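Long-range contact in universal stress protein (PDB 5AHW), which binds cyclic AMP and probably takes part in mycobacterial stress or cAMP signalling: residues V9-S14 with L35-A40. Sequence-based numbering, arbitrary orientation.
Sequences VGTDGS and LIIATA. With CMP (adenosine-3',5'-cyclic-monophosphate), chain K.
Val9, Thr11 and Ala38 carry most of the surface buried where 9-14 runs beside 35-40. Val9 is gripped by both of its backbone polar groups: its N donates to Ile36 O with an N-H...O angle of 172°, and its O accepts from Ala38 N at 2.8 Å. This ladder, with Val9 paired to Ile37 and Gly10 to Ala38, defines two parallel strands in register. Thr11 N then reaches Ala38 O at 3.0 Å, extending the pairing past the end of strand 6-10.

On the face occupied by Val9 and Ile37, Val9 CG1 lies between the backbone N and the carbonyl carbon, within 3.9 Å of Leu35 CD1 and close to Ile37 CG1. Ala24 of helix 15-31 touches both Val9 and Leu35.

Thr11 divides its two branches. Its CG2 meets Ile37 CG2 at 3.6 Å, while OG1, anti to the backbone N (chi1 177°), accepts from Gly13 N in an ST turn and also pairs with Ser17 OG. Its carbonyl O receives the Thr39 hydroxyl, OG1 to O 2.9 Å, with the donor tilted 30° from the carbonyl plane; this side-chain bond follows the last backbone bond.

Beyond it, the nucleotide takes up the polar groups of Ala40, which reads the adenine edge twice, its N donating to N1 at 2.9 Å and its O accepting from N6, whereas Asp12 CB approaches N7 to 3.5 Å. Gly10, without a side chain, lies beside the adenine, and its O accepts from the ribose O2'. Strand 6-10, helix 15-31 and strand 34-41 form one beta-alpha-beta unit, whose parallel strand ends hold cyclic AMP as in the nucleotide site of the universal stress protein fold.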
loop_
_atom_site.group_PDB
_atom_site.type_symbol
_atom_site.label_atom_id
_atom_site.label_comp_id
_atom_site.label_asym_id
_atom_site.label_seq_id
_atom_site.Cartn_x
_atom_site.Cartn_y
_atom_site.Cartn_z
ATOM N N VAL B 9 -8.207 0.395 8.103
ATOM C CA VAL B 9 -6.987 -0.101 8.701
ATOM C C VAL B 9 -7.309 -1.142 9.729
ATOM O O VAL B 9 -8.232 -0.996 10.519
ATOM C CB VAL B 9 -6.054 1.011 9.268
ATOM C CG1 VAL B 9 -6.663 1.832 10.430
ATOM C CG2 VAL B 9 -4.691 0.414 9.682
ATOM N N GLY B 10 -6.552 -2.235 9.677
ATOM C CA GLY B 10 -6.691 -3.357 10.595
ATOM C C GLY B 10 -5.636 -3.287 11.655
ATOM O O GLY B 10 -4.470 -3.083 11.348
ATOM N N THR B 11 -6.065 -3.346 12.915
ATOM C CA THR B 11 -5.163 -3.497 14.040
ATOM C C THR B 11 -5.555 -4.656 14.956
ATOM O O THR B 11 -6.731 -4.818 15.223
ATOM C CB THR B 11 -5.062 -2.215 14.885
ATOM O OG1 THR B 11 -4.210 -2.465 16.029
ATOM C CG2 THR B 11 -6.358 -1.735 15.347
ATOM N N ASP B 12 -4.580 -5.459 15.404
ATOM C CA ASP B 12 -4.776 -6.455 16.479
ATOM C C ASP B 12 -4.239 -5.992 17.853
ATOM O O ASP B 12 -4.115 -6.783 18.774
ATOM C CB ASP B 12 -4.123 -7.771 16.148
ATOM C CG ASP B 12 -2.641 -7.617 15.979
ATOM O OD1 ASP B 12 -2.197 -6.439 15.873
ATOM O OD2 ASP B 12 -1.948 -8.639 15.883
ATOM N N GLY B 13 -3.941 -4.716 18.003
ATOM C CA GLY B 13 -3.386 -4.237 19.249
ATOM C C GLY B 13 -1.876 -4.330 19.367
ATOM O O GLY B 13 -1.304 -3.822 20.327
ATOM N N SER B 14 -1.237 -5.012 18.418
ATOM C CA SER B 14 0.213 -5.085 18.381
ATOM C C SER B 14 0.840 -3.733 18.110
ATOM O O SER B 14 0.232 -2.961 17.381
ATOM C CB SER B 14 0.689 -6.104 17.331
ATOM O OG SER B 14 0.393 -5.667 16.029
ATOM N N LEU B 35 -11.410 7.574 8.126
ATOM C CA LEU B 35 -10.714 6.404 8.565
ATOM C C LEU B 35 -11.581 5.425 9.417
ATOM O O LEU B 35 -12.235 5.827 10.412
ATOM C CB LEU B 35 -9.539 6.807 9.378
ATOM C CG LEU B 35 -8.646 5.673 9.848
ATOM C CD1 LEU B 35 -7.845 5.091 8.725
ATOM C CD2 LEU B 35 -7.676 6.212 10.896
ATOM N N ILE B 36 -11.538 4.149 9.037
ATOM C CA ILE B 36 -12.241 3.086 9.750
ATOM C C ILE B 36 -11.162 2.177 10.347
ATOM O O ILE B 36 -10.367 1.576 9.626
ATOM C CB ILE B 36 -13.215 2.352 8.812
ATOM C CG1 ILE B 36 -14.288 3.322 8.295
ATOM C CG2 ILE B 36 -13.951 1.231 9.546
ATOM C CD1 ILE B 36 -15.260 2.756 7.272
ATOM N N ILE B 37 -11.095 2.132 11.669
ATOM C CA ILE B 37 -10.174 1.233 12.326
ATOM C C ILE B 37 -10.948 -0.038 12.659
ATOM O O ILE B 37 -11.975 0.011 13.361
ATOM C CB ILE B 37 -9.595 1.870 13.616
ATOM C CG1 ILE B 37 -9.017 3.266 13.331
ATOM C CG2 ILE B 37 -8.543 0.950 14.265
ATOM C CD1 ILE B 37 -8.422 3.978 14.537
ATOM N N ALA B 38 -10.458 -1.171 12.182
ATOM C CA ALA B 38 -11.101 -2.456 12.419
ATOM C C ALA B 38 -10.229 -3.438 13.211
ATOM O O ALA B 38 -9.019 -3.531 12.997
ATOM C CB ALA B 38 -11.523 -3.078 11.086
ATOM N N THR B 39 -10.842 -4.142 14.146
ATOM C CA THR B 39 -10.167 -5.162 14.895
ATOM C C THR B 39 -11.038 -6.412 14.833
ATOM O O THR B 39 -12.232 -6.424 15.290
ATOM C CB THR B 39 -9.967 -4.769 16.361
ATOM O OG1 THR B 39 -9.094 -3.648 16.435
ATOM C CG2 THR B 39 -9.356 -5.897 17.152
ATOM N N ALA B 40 -10.467 -7.461 14.254
ATOM C CA ALA B 40 -11.210 -8.720 14.125
ATOM C C ALA B 40 -10.929 -9.534 15.352
ATOM O O ALA B 40 -9.797 -9.554 15.825
ATOM C CB ALA B 40 -10.763 -9.499 12.902
HETATM P P CMP K . 1.056 -5.837 11.772
HETATM O O1P CMP K . 2.050 -4.688 11.652
HETATM O O2P CMP K . 1.070 -6.384 13.123
HETATM O "O5'" CMP K . 1.194 -6.941 10.651
HETATM C "C5'" CMP K . 0.156 -7.861 10.234
HETATM C "C4'" CMP K . -1.108 -7.055 10.123
HETATM O "O4'" CMP K . -2.271 -7.836 9.909
HETATM C "C3'" CMP K . -1.433 -6.274 11.340
HETATM O "O3'" CMP K . -0.442 -5.268 11.500
HETATM C "C2'" CMP K . -2.873 -5.822 11.060
HETATM O "O2'" CMP K . -2.968 -4.727 10.138
HETATM C "C1'" CMP K . -3.402 -7.101 10.389
HETATM N N9 CMP K . -4.101 -7.877 11.441
HETATM C C8 CMP K . -3.630 -8.938 12.122
HETATM N N7 CMP K . -4.510 -9.343 13.051
HETATM C C5 CMP K . -5.558 -8.559 12.961
HETATM C C6 CMP K . -6.874 -8.456 13.617
HETATM N N6 CMP K . -7.194 -9.316 14.574
HETATM N N1 CMP K . -7.712 -7.483 13.235
HETATM C C2 CMP K . -7.409 -6.603 12.275
HETATM N N3 CMP K . -6.220 -6.621 11.636
HETATM C C4 CMP K . -5.286 -7.562 11.930
#